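Local coordinates for B12-binding domain-containing protein (Kitasatospora setae, PDB 6WTE) that binds cobalamin and a [4Fe-4S] cluster and, as the radical SAM methylase TsrM, probably transfers a methyl group from S-adenosylmethionine by a non-radical route, at residues C309-P313 with Y354-T360; V376-F380 with C393-F397; H336-L341 with E388-C393; Y244-L249 with L276-H280. All coordinates share one frame; numbering follows the deposited sequence.

Interaction 1: residues C309-P313 with Y354-T360; sequences CQPSP and YYTFEDT. With SF4 (iron/sulfur cluster), chain C; EDO (1,2-ethanediol), chain M.
Gln310 OE1 is gripped by two donors: Tyr354 OH gives it a hydrogen bond of 2.6 Å, and Lys346 supplies another. The phenol oxygen stands above the carbonyl plane of the amide, 46° out of it rather than on a lone pair, and amide and ring are turned 52° apart. This pair forms part of the wall of the iron-sulfur pocket. Gln310 NE2 lies 3.9 Å from FE3 of the cluster, near but not ligating, and bonds weakly to the cluster-binding Glu273; Tyr354 OH is 3.7 Å from cluster S4. Beyond them Pro311 covers one face of the neighbouring tyrosine in a CH-pi contact, its CG 3.6 Å from the centroid of the Tyr355 ring and almost straight above it. That ring is also held at its hydroxyl, by Ser334 O and Lys346. With chi1 at 60°, Tyr355 CG sits between its own backbone N and carbonyl carbon, which lays the ring over the proline. Asp359 packs its CB against Pro311 while its carboxylate completes a capping box: Thr356 N donates to Asp359 OD2 at 2.9 Å, and the capping bond from Glu358 N to Thr356 OG1 is weak. One water bridges the segments, 2.7 Å from Ser312 OG and donating to Tyr354 O at 2.9 Å. The contact thus fastens the loop that leaves strand 304-309 to the start of helix 357-369, with Pro311 also resting on Val332 and Ser334 of the intervening strand 327-335.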
# COMPACT_ATOMS: atom_id res chain seq x y z
N CYS A 309 2.00 -0.59 -13.09
CA CYS A 309 2.08 -1.77 -13.94
C CYS A 309 3.36 -2.54 -13.66
O CYS A 309 4.33 -2.00 -13.12
CB CYS A 309 2.07 -1.42 -15.43
SG CYS A 309 0.51 -0.81 -16.08
N GLN A 310 3.35 -3.79 -14.06
CA GLN A 310 4.56 -4.57 -14.25
C GLN A 310 5.01 -4.45 -15.70
O GLN A 310 4.25 -4.01 -16.56
CB GLN A 310 4.31 -6.04 -13.89
CG GLN A 310 4.16 -6.27 -12.39
CD GLN A 310 5.43 -5.95 -11.64
OE1 GLN A 310 6.44 -6.65 -11.78
NE2 GLN A 310 5.41 -4.86 -10.87
N PRO A 311 6.27 -4.79 -15.99
CA PRO A 311 6.75 -4.63 -17.37
C PRO A 311 6.00 -5.46 -18.39
O PRO A 311 5.98 -5.09 -19.58
CB PRO A 311 8.22 -5.06 -17.28
CG PRO A 311 8.61 -4.78 -15.88
CD PRO A 311 7.38 -5.08 -15.06
N SER A 312 5.39 -6.57 -17.99
CA SER A 312 4.69 -7.45 -18.91
C SER A 312 3.43 -7.94 -18.22
O SER A 312 3.45 -8.24 -17.02
CB SER A 312 5.57 -8.64 -19.32
OG SER A 312 4.87 -9.53 -20.17
N PRO A 313 2.30 -8.05 -18.95
CA PRO A 313 2.15 -7.74 -20.38
C PRO A 313 1.83 -6.27 -20.62
O PRO A 313 0.95 -5.71 -19.95
CB PRO A 313 0.98 -8.62 -20.79
CG PRO A 313 0.12 -8.71 -19.55
CD PRO A 313 1.06 -8.58 -18.36
N TYR A 354 8.90 -13.48 -15.19
CA TYR A 354 7.82 -13.24 -16.14
C TYR A 354 8.06 -12.01 -17.00
O TYR A 354 7.14 -11.56 -17.69
CB TYR A 354 6.47 -13.13 -15.41
CG TYR A 354 6.44 -12.09 -14.31
CD1 TYR A 354 6.84 -12.40 -13.01
CD2 TYR A 354 6.00 -10.80 -14.56
CE1 TYR A 354 6.83 -11.46 -12.01
CE2 TYR A 354 5.97 -9.84 -13.55
CZ TYR A 354 6.39 -10.17 -12.28
OH TYR A 354 6.37 -9.23 -11.29
N TYR A 355 9.26 -11.43 -16.97
CA TYR A 355 9.59 -10.37 -17.91
C TYR A 355 11.09 -10.30 -18.12
O TYR A 355 11.88 -10.94 -17.41
CB TYR A 355 9.04 -9.01 -17.46
CG TYR A 355 9.54 -8.49 -16.13
CD1 TYR A 355 10.76 -7.83 -16.02
CD2 TYR A 355 8.77 -8.63 -14.98
CE1 TYR A 355 11.20 -7.34 -14.80
CE2 TYR A 355 9.20 -8.15 -13.76
CZ TYR A 355 10.42 -7.51 -13.67
OH TYR A 355 10.84 -7.02 -12.45
N THR A 356 11.47 -9.55 -19.15
CA THR A 356 12.84 -9.21 -19.44
C THR A 356 12.95 -7.69 -19.53
O THR A 356 11.94 -6.98 -19.48
CB THR A 356 13.31 -9.82 -20.77
OG1 THR A 356 12.60 -9.17 -21.84
CG2 THR A 356 13.01 -11.30 -20.80
N PHE A 357 14.17 -7.20 -19.69
CA PHE A 357 14.31 -5.75 -19.81
C PHE A 357 13.65 -5.23 -21.08
O PHE A 357 13.22 -4.07 -21.11
CB PHE A 357 15.78 -5.35 -19.76
CG PHE A 357 15.99 -3.87 -19.69
CD1 PHE A 357 15.52 -3.15 -18.60
CD2 PHE A 357 16.66 -3.20 -20.70
CE1 PHE A 357 15.71 -1.78 -18.52
CE2 PHE A 357 16.84 -1.83 -20.63
CZ PHE A 357 16.37 -1.12 -19.54
N GLU A 358 13.53 -6.06 -22.12
CA GLU A 358 12.85 -5.61 -23.33
C GLU A 358 11.43 -5.18 -23.05
O GLU A 358 10.91 -4.29 -23.74
CB GLU A 358 12.84 -6.72 -24.40
CG GLU A 358 14.18 -7.17 -24.90
CD GLU A 358 14.50 -8.61 -24.50
OE1 GLU A 358 15.56 -8.83 -23.87
OE2 GLU A 358 13.69 -9.51 -24.80
N ASP A 359 10.78 -5.79 -22.06
CA ASP A 359 9.40 -5.44 -21.73
C ASP A 359 9.32 -4.03 -21.16
O ASP A 359 8.38 -3.29 -21.47
CB ASP A 359 8.82 -6.45 -20.74
CG ASP A 359 8.68 -7.84 -21.35
OD1 ASP A 359 8.12 -7.96 -22.46
OD2 ASP A 359 9.16 -8.81 -20.74
N THR A 360 10.29 -3.63 -20.33
CA THR A 360 10.32 -2.26 -19.85
C THR A 360 10.67 -1.29 -20.98
O THR A 360 10.09 -0.20 -21.07
CB THR A 360 11.32 -2.13 -18.69
OG1 THR A 360 10.82 -2.83 -17.54
CG2 THR A 360 11.53 -0.66 -18.32
FE1 SF4 C . 4.95 -8.94 -7.56
FE2 SF4 C . 2.22 -8.96 -7.28
FE3 SF4 C . 3.47 -6.64 -7.93
FE4 SF4 C . 3.77 -7.68 -5.45
S1 SF4 C . 1.84 -6.90 -6.36
S2 SF4 C . 5.42 -6.84 -6.77
S3 SF4 C . 3.74 -9.92 -5.88
S4 SF4 C . 3.42 -8.55 -9.19
C1 EDO M . 11.61 -14.26 -19.04
O1 EDO M . 11.79 -13.94 -17.66
C2 EDO M . 10.32 -13.64 -19.56
O2 EDO M . 9.21 -14.47 -19.21
O HOH W 1 4.85 -6.98 -22.47
O HOH W 2 4.42 -11.71 -18.59

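Interaction 2: residues V376-F380 with C393-F397; sequences VEALF and CVDAF
Val376 opens the contact by laying CG1 against the Phe397 ring, 3.8 Å from Phe397 CD2; chi1 of 177° swings this methyl anti to the backbone N and over to the helix. At Glu377 the backbone does the touching, for its O comes to the ring edge, 3.6 Å from Phe397 CE2, while the carboxylate leaves on the other face of the strand, where it bonds weakly to Asn331 on the cobalamin side. Ala378 then presents a single methyl, with CB 3.6 Å from Phe397 CE2 and 4.2 Å from Cys393 SG, so one small methyl touches both the ring and the sulfur. Those two partners, one helical turn apart, also meet each other: Cys393 SG lies over the centre of the Phe397 ring. Phe380 closes the row. Its ring reaches the helix end-first, with Phe380 CE1 3.5 Å from Cys393 CB at the ring edge. The same sulfur stands beside this ring, Cys393 SG being 4.8 Å from the centroid of Phe380 and 76° off its normal, so it meets one phenylalanine on a face and the other at an edge. Val394 CG2 completes the fit, 3.8 Å from Phe380 CZ. No hydrogen bond crosses this buried, apolar interface. The short segments run antiparallel, their axes 10.3 Å apart at 176°, as expected of the strand and helix of a beta-alpha-beta unit; strand 373-380, helix 387-398 and strand 404-412 form that unit in the TIM-barrel-like radical SAM core.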
# COMPACT_ATOMS: atom_id res chain seq x y z
N VAL A 376 9.85 4.81 -13.91
CA VAL A 376 10.46 3.48 -13.78
C VAL A 376 11.11 3.38 -12.41
O VAL A 376 11.91 4.24 -12.04
CB VAL A 376 11.48 3.23 -14.90
CG1 VAL A 376 12.15 1.87 -14.72
CG2 VAL A 376 10.80 3.31 -16.26
N GLU A 377 10.80 2.30 -11.69
CA GLU A 377 11.27 2.10 -10.32
C GLU A 377 12.30 0.99 -10.26
O GLU A 377 12.16 -0.04 -10.93
CB GLU A 377 10.10 1.76 -9.39
CG GLU A 377 8.96 2.74 -9.46
CD GLU A 377 8.95 3.71 -8.31
OE1 GLU A 377 10.04 3.96 -7.72
OE2 GLU A 377 7.86 4.22 -7.98
N ALA A 378 13.36 1.22 -9.48
CA ALA A 378 14.37 0.21 -9.19
C ALA A 378 14.49 0.03 -7.68
O ALA A 378 14.32 0.97 -6.90
CB ALA A 378 15.73 0.61 -9.77
N LEU A 379 14.80 -1.20 -7.26
CA LEU A 379 15.03 -1.51 -5.85
C LEU A 379 16.39 -2.17 -5.73
O LEU A 379 16.65 -3.19 -6.38
CB LEU A 379 13.93 -2.41 -5.29
CG LEU A 379 14.17 -2.93 -3.87
CD1 LEU A 379 14.36 -1.78 -2.87
CD2 LEU A 379 13.03 -3.84 -3.44
N PHE A 380 17.27 -1.59 -4.92
CA PHE A 380 18.63 -2.09 -4.76
C PHE A 380 18.81 -2.68 -3.37
O PHE A 380 18.23 -2.20 -2.39
CB PHE A 380 19.65 -0.97 -4.98
CG PHE A 380 19.68 -0.46 -6.38
CD1 PHE A 380 19.66 -1.34 -7.46
CD2 PHE A 380 19.71 0.90 -6.64
CE1 PHE A 380 19.68 -0.87 -8.76
CE2 PHE A 380 19.73 1.38 -7.94
CZ PHE A 380 19.72 0.49 -9.00
N CYS A 393 22.41 -1.62 -13.37
CA CYS A 393 20.99 -1.27 -13.41
C CYS A 393 20.80 0.24 -13.59
O CYS A 393 19.97 0.66 -14.40
CB CYS A 393 20.29 -1.75 -12.14
SG CYS A 393 18.53 -1.42 -12.15
N VAL A 394 21.55 1.05 -12.85
CA VAL A 394 21.45 2.50 -13.00
C VAL A 394 21.68 2.90 -14.45
O VAL A 394 20.88 3.62 -15.05
CB VAL A 394 22.44 3.22 -12.06
CG1 VAL A 394 22.61 4.68 -12.48
CG2 VAL A 394 21.95 3.14 -10.62
N ASP A 395 22.77 2.39 -15.05
CA ASP A 395 23.12 2.77 -16.42
C ASP A 395 22.02 2.37 -17.40
O ASP A 395 21.65 3.16 -18.28
CB ASP A 395 24.45 2.13 -16.82
CG ASP A 395 25.64 2.78 -16.15
OD1 ASP A 395 25.47 3.87 -15.56
OD2 ASP A 395 26.74 2.20 -16.20
N ALA A 396 21.50 1.15 -17.27
CA ALA A 396 20.48 0.69 -18.20
C ALA A 396 19.16 1.42 -18.00
O ALA A 396 18.51 1.83 -18.97
CB ALA A 396 20.29 -0.81 -18.06
N PHE A 397 18.74 1.59 -16.74
CA PHE A 397 17.48 2.28 -16.47
C PHE A 397 17.53 3.75 -16.90
O PHE A 397 16.59 4.26 -17.50
CB PHE A 397 17.11 2.18 -14.98
CG PHE A 397 16.43 0.90 -14.60
CD1 PHE A 397 16.61 -0.25 -15.35
CD2 PHE A 397 15.60 0.86 -13.49
CE1 PHE A 397 15.97 -1.44 -14.97
CE2 PHE A 397 14.96 -0.32 -13.12
CZ PHE A 397 15.15 -1.47 -13.87

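Interaction 3: residues H336-L341 with E388-C393; sequences HIRPEL and ETVRAC
The loop leaving strand 327-335 passes close beside helix 387-398, the alpha-carbons of Ile337 and Cys393 being 5.7 Å apart, and turns into the short helix 339-342, for which Arg338 is the N-cap residue. On the outer surface of this part of the radical SAM core, Arg338, Glu340 and Glu388 make a salt-bridge network. Arg338, deposited in two conformers, in the one described grips the helix carboxylate end-on. Arg338 NH2 reaches Glu388 OE2 at 2.7 Å on its syn side, and Arg338 NH1 meets Glu388 OE1 at 3.2 Å from above the carboxylate plane, the two flat groups being turned 56° apart. Arg338 NH1 also binds Glu340 OE2 at 2.8 Å, so one guanidinium probably offsets the repulsion of two neighbouring acids. One guanidinium face lies over Thr389 CA, and Ala392 CB comes in obliquely, 3.3 Å from Arg338 NH2. Leu341 CD1 touches the methyl of Thr389, whose hydroxyl bonds to Glu385 and Thr386. Deeper in, the His336 ring is sandwiched: Leu341 CD2 lies over one face and Cys393 CB over the opposite one, with Cys393 SG 4.2 Å from the ring centroid. Both nitrogens of His336 are engaged, NE2 with Glu385 and ND1 in the ring plane, where it accepts from Arg338 N at 3.1 Å in an almost straight bond of 178°.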
# COMPACT_ATOMS: atom_id res chain seq x y z
N HIS A 336 14.69 -4.25 -11.33
CA HIS A 336 16.10 -4.48 -11.62
C HIS A 336 16.24 -4.92 -13.08
O HIS A 336 15.26 -5.03 -13.81
CB HIS A 336 16.72 -5.52 -10.68
CG HIS A 336 18.15 -5.23 -10.33
ND1 HIS A 336 19.20 -5.48 -11.18
CD2 HIS A 336 18.69 -4.68 -9.22
CE1 HIS A 336 20.33 -5.11 -10.61
NE2 HIS A 336 20.05 -4.62 -9.42
N ILE A 337 17.48 -5.19 -13.47
CA ILE A 337 17.76 -5.72 -14.81
C ILE A 337 18.57 -7.01 -14.78
O ILE A 337 18.50 -7.80 -15.74
CB ILE A 337 18.49 -4.66 -15.67
CG1 ILE A 337 18.58 -5.13 -17.12
CG2 ILE A 337 19.88 -4.41 -15.11
CD1 ILE A 337 19.14 -4.11 -18.08
N ARG A 338 19.30 -7.29 -13.71
CA ARG A 338 20.19 -8.44 -13.70
C ARG A 338 19.40 -9.72 -13.44
O ARG A 338 18.70 -9.81 -12.42
CB ARG A 338 21.27 -8.26 -12.64
CG ARG A 338 22.36 -7.27 -13.05
CD ARG A 338 23.13 -7.77 -14.27
NE ARG A 338 24.28 -6.94 -14.60
CZ ARG A 338 25.47 -7.04 -14.01
NH1 ARG A 338 25.66 -7.93 -13.04
NH2 ARG A 338 26.47 -6.25 -14.38
N PRO A 339 19.48 -10.72 -14.32
CA PRO A 339 18.76 -11.98 -14.08
C PRO A 339 19.16 -12.66 -12.79
O PRO A 339 18.32 -13.29 -12.14
CB PRO A 339 19.12 -12.83 -15.31
CG PRO A 339 19.56 -11.85 -16.35
CD PRO A 339 20.20 -10.72 -15.61
N GLU A 340 20.43 -12.55 -12.39
CA GLU A 340 20.86 -13.19 -11.15
C GLU A 340 20.17 -12.58 -9.94
O GLU A 340 19.98 -13.26 -8.93
CB GLU A 340 22.38 -13.11 -11.01
CG GLU A 340 22.95 -11.70 -11.00
CD GLU A 340 23.35 -11.19 -12.38
OE1 GLU A 340 22.76 -11.62 -13.41
OE2 GLU A 340 24.28 -10.35 -12.44
N LEU A 341 19.76 -11.31 -10.03
CA LEU A 341 19.00 -10.69 -8.95
C LEU A 341 17.51 -10.94 -9.08
O LEU A 341 16.83 -11.19 -8.07
CB LEU A 341 19.28 -9.18 -8.91
CG LEU A 341 20.49 -8.79 -8.05
CD1 LEU A 341 21.80 -9.28 -8.64
CD2 LEU A 341 20.55 -7.31 -7.85
N GLU A 388 28.61 -3.43 -8.50
CA GLU A 388 28.58 -3.51 -9.95
C GLU A 388 27.19 -3.84 -10.47
O GLU A 388 26.83 -3.39 -11.57
CB GLU A 388 29.61 -4.53 -10.46
CG GLU A 388 29.24 -6.00 -10.31
CD GLU A 388 28.64 -6.60 -11.57
OE1 GLU A 388 28.55 -7.84 -11.66
OE2 GLU A 388 28.28 -5.83 -12.49
N THR A 389 26.39 -4.60 -9.71
CA THR A 389 25.02 -4.85 -10.15
C THR A 389 24.17 -3.59 -10.06
O THR A 389 23.32 -3.35 -10.92
CB THR A 389 24.38 -5.99 -9.33
OG1 THR A 389 24.34 -5.64 -7.94
CG2 THR A 389 25.14 -7.30 -9.53
N VAL A 390 24.41 -2.74 -9.05
CA VAL A 390 23.69 -1.47 -8.97
C VAL A 390 24.04 -0.57 -10.14
O VAL A 390 23.16 -0.02 -10.81
CB VAL A 390 23.98 -0.78 -7.62
CG1 VAL A 390 23.28 0.59 -7.58
CG2 VAL A 390 23.51 -1.63 -6.47
N ARG A 391 25.34 -0.41 -10.42
CA ARG A 391 25.76 0.46 -11.52
C ARG A 391 25.18 -0.01 -12.85
O ARG A 391 24.72 0.81 -13.66
CB ARG A 391 27.29 0.50 -11.62
CG ARG A 391 27.99 1.16 -10.46
CD ARG A 391 29.45 1.42 -10.80
NE ARG A 391 30.24 1.65 -9.59
CZ ARG A 391 31.03 0.74 -9.03
NH1 ARG A 391 31.14 -0.46 -9.57
NH2 ARG A 391 31.72 1.04 -7.93
N ALA A 392 25.19 -1.32 -13.09
CA ALA A 392 24.64 -1.84 -14.33
C ALA A 392 23.16 -1.50 -14.46
O ALA A 392 22.70 -1.12 -15.55
CB ALA A 392 24.83 -3.36 -14.39
N CYS A 393 22.41 -1.62 -13.37
CA CYS A 393 20.99 -1.27 -13.41
C CYS A 393 20.80 0.24 -13.59
O CYS A 393 19.97 0.66 -14.40
CB CYS A 393 20.29 -1.75 -12.14
SG CYS A 393 18.53 -1.42 -12.15

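Interaction 4: residues Y244-L249 with L276-H280; sequences YGQREL and LSIAH. With EDO (1,2-ethanediol), chain G.
His280 NE2 donates to Arg247 O at 2.9 Å, a nearly straight bond (167°) that lies in both the ring plane and the carbonyl plane. The more bent Gln246 NE2 to Ser277 OG bond, 2.8 Å and 130°, ties the side chain of a strand residue to the same helix start: residues 245-246 pair with 224-225 as a small antiparallel sheet, and residues 276-280 lead into helix 278-294 of the radical SAM core. Ser277 is the N-cap residue, but its hydroxyl makes no capping bond. Instead a 1,2-ethanediol, probably from the crystallisation liquor, takes up the helix start, O2 accepting from Ser277 N and O1 from Ile278 N, each at 2.9 Å. The imidazole is clamped on both faces, by Gln246 CG on one and by Leu249 CD2 on the other, the latter 3.5 Å from His280 NE2. With chi1 at -174°, His280 CG stands anti to its backbone N, and the ring thereby reaches across to the carbonyl. Arg247 turns its guanidinium elsewhere, to Leu222 O and Glu255. Towards the iron-sulfur cluster, Ser277 CB sits over the face of the Tyr244 ring, 4.0 Å from its centroid. Leu276, part of the cluster pocket, meets the far end of that tyrosine, Leu276 CB lying 3.4 Å from Tyr244 OH, which also receives a weak bond from Ala228 N.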
# COMPACT_ATOMS: atom_id res chain seq x y z
N TYR A 244 -7.44 -13.13 -8.26
CA TYR A 244 -8.09 -11.89 -8.64
C TYR A 244 -9.58 -11.94 -8.33
O TYR A 244 -10.30 -12.82 -8.81
CB TYR A 244 -7.84 -11.59 -10.12
CG TYR A 244 -6.37 -11.38 -10.35
CD1 TYR A 244 -5.72 -10.27 -9.82
CD2 TYR A 244 -5.61 -12.32 -11.04
CE1 TYR A 244 -4.37 -10.09 -9.99
CE2 TYR A 244 -4.24 -12.14 -11.22
CZ TYR A 244 -3.63 -11.03 -10.68
OH TYR A 244 -2.28 -10.83 -10.84
N GLY A 245 -10.03 -11.02 -7.49
CA GLY A 245 -11.44 -10.74 -7.33
C GLY A 245 -11.78 -9.55 -8.20
O GLY A 245 -11.56 -8.41 -7.80
N GLN A 246 -12.26 -9.82 -9.42
CA GLN A 246 -12.49 -8.77 -10.40
C GLN A 246 -13.83 -8.09 -10.15
O GLN A 246 -14.85 -8.77 -9.99
CB GLN A 246 -12.47 -9.35 -11.82
CG GLN A 246 -11.17 -10.01 -12.22
CD GLN A 246 -11.24 -10.63 -13.61
OE1 GLN A 246 -12.32 -10.77 -14.18
NE2 GLN A 246 -10.09 -11.01 -14.15
N ARG A 247 -13.83 -6.77 -10.14
CA ARG A 247 -15.08 -6.04 -10.02
C ARG A 247 -15.80 -6.00 -11.36
O ARG A 247 -15.18 -6.03 -12.43
CB ARG A 247 -14.84 -4.61 -9.54
CG ARG A 247 -14.18 -4.49 -8.18
CD ARG A 247 -14.04 -3.02 -7.81
NE ARG A 247 -15.35 -2.37 -7.70
CZ ARG A 247 -15.54 -1.06 -7.69
NH1 ARG A 247 -14.50 -0.23 -7.77
NH2 ARG A 247 -16.77 -0.57 -7.59
N GLU A 248 -17.13 -5.92 -11.28
CA GLU A 248 -17.94 -5.73 -12.48
C GLU A 248 -17.49 -4.49 -13.23
O GLU A 248 -17.35 -3.42 -12.65
CB GLU A 248 -19.42 -5.60 -12.09
CG GLU A 248 -20.08 -6.85 -11.52
CD GLU A 248 -20.37 -7.93 -12.56
OE1 GLU A 248 -19.51 -8.21 -13.43
OE2 GLU A 248 -21.48 -8.50 -12.52
N LEU A 249 -17.25 -4.65 -14.53
CA LEU A 249 -16.72 -3.55 -15.33
C LEU A 249 -17.63 -2.33 -15.26
O LEU A 249 -17.15 -1.21 -15.07
CB LEU A 249 -16.54 -4.00 -16.78
CG LEU A 249 -15.56 -5.16 -16.99
CD1 LEU A 249 -15.73 -5.74 -18.38
CD2 LEU A 249 -14.13 -4.69 -16.77
N LEU A 276 -1.75 -6.79 -14.75
CA LEU A 276 -1.94 -8.21 -14.52
C LEU A 276 -3.44 -8.49 -14.52
O LEU A 276 -4.24 -7.59 -14.25
CB LEU A 276 -1.27 -8.66 -13.23
CG LEU A 276 0.25 -8.47 -13.22
CD1 LEU A 276 0.88 -9.09 -11.97
CD2 LEU A 276 0.91 -9.04 -14.48
N SER A 277 -3.82 -9.71 -14.86
CA SER A 277 -5.19 -10.00 -15.27
C SER A 277 -5.58 -9.03 -16.39
O SER A 277 -6.44 -8.16 -16.25
CB SER A 277 -6.16 -9.91 -14.07
OG SER A 277 -7.36 -10.61 -14.32
N ILE A 278 -4.89 -9.19 -17.52
CA ILE A 278 -4.86 -8.15 -18.54
C ILE A 278 -6.19 -8.05 -19.28
O ILE A 278 -6.57 -6.96 -19.73
CB ILE A 278 -3.69 -8.41 -19.52
CG1 ILE A 278 -3.62 -7.31 -20.59
CG2 ILE A 278 -3.83 -9.78 -20.17
CD1 ILE A 278 -3.19 -5.95 -20.06
N ALA A 279 -6.91 -9.16 -19.43
CA ALA A 279 -8.16 -9.10 -20.18
C ALA A 279 -9.17 -8.19 -19.50
O ALA A 279 -9.88 -7.43 -20.17
CB ALA A 279 -8.73 -10.51 -20.36
N HIS A 280 -9.23 -8.24 -18.17
CA HIS A 280 -10.10 -7.34 -17.41
C HIS A 280 -9.67 -5.88 -17.59
O HIS A 280 -10.52 -5.00 -17.78
CB HIS A 280 -10.07 -7.73 -15.94
CG HIS A 280 -11.03 -6.97 -15.08
ND1 HIS A 280 -10.66 -5.85 -14.37
CD2 HIS A 280 -12.34 -7.19 -14.78
CE1 HIS A 280 -11.70 -5.40 -13.68
NE2 HIS A 280 -12.73 -6.20 -13.92
C1 EDO G . -1.69 -11.42 -17.41
O1 EDO G . -3.12 -11.48 -17.40
C2 EDO G . -1.16 -12.24 -16.23
O2 EDO G . -1.72 -11.73 -15.01

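All four contacts belong to the radical SAM core. Interactions 2 and 3 are neighbours, centres about 8 Å apart; they share Cys393 and use successive parts of helix 387-398. Interaction 1 joins them through Phe357, whose CE1 is 3.6 Å from Phe397 CE1 and whose CG is 3.5 Å from Ile337 CD1. Interaction 4 touches only interaction 1, Leu276 CD2 lying 3.7 Å from Ser312 O, and stays about 14 Å (nearest atoms) from interaction 2. Interactions 1 and 4 supply Gln310, Tyr354 and Leu276 to the cluster pocket, whereas interaction 3 lies farther out, the His336 side chain about 12 Å from the cluster.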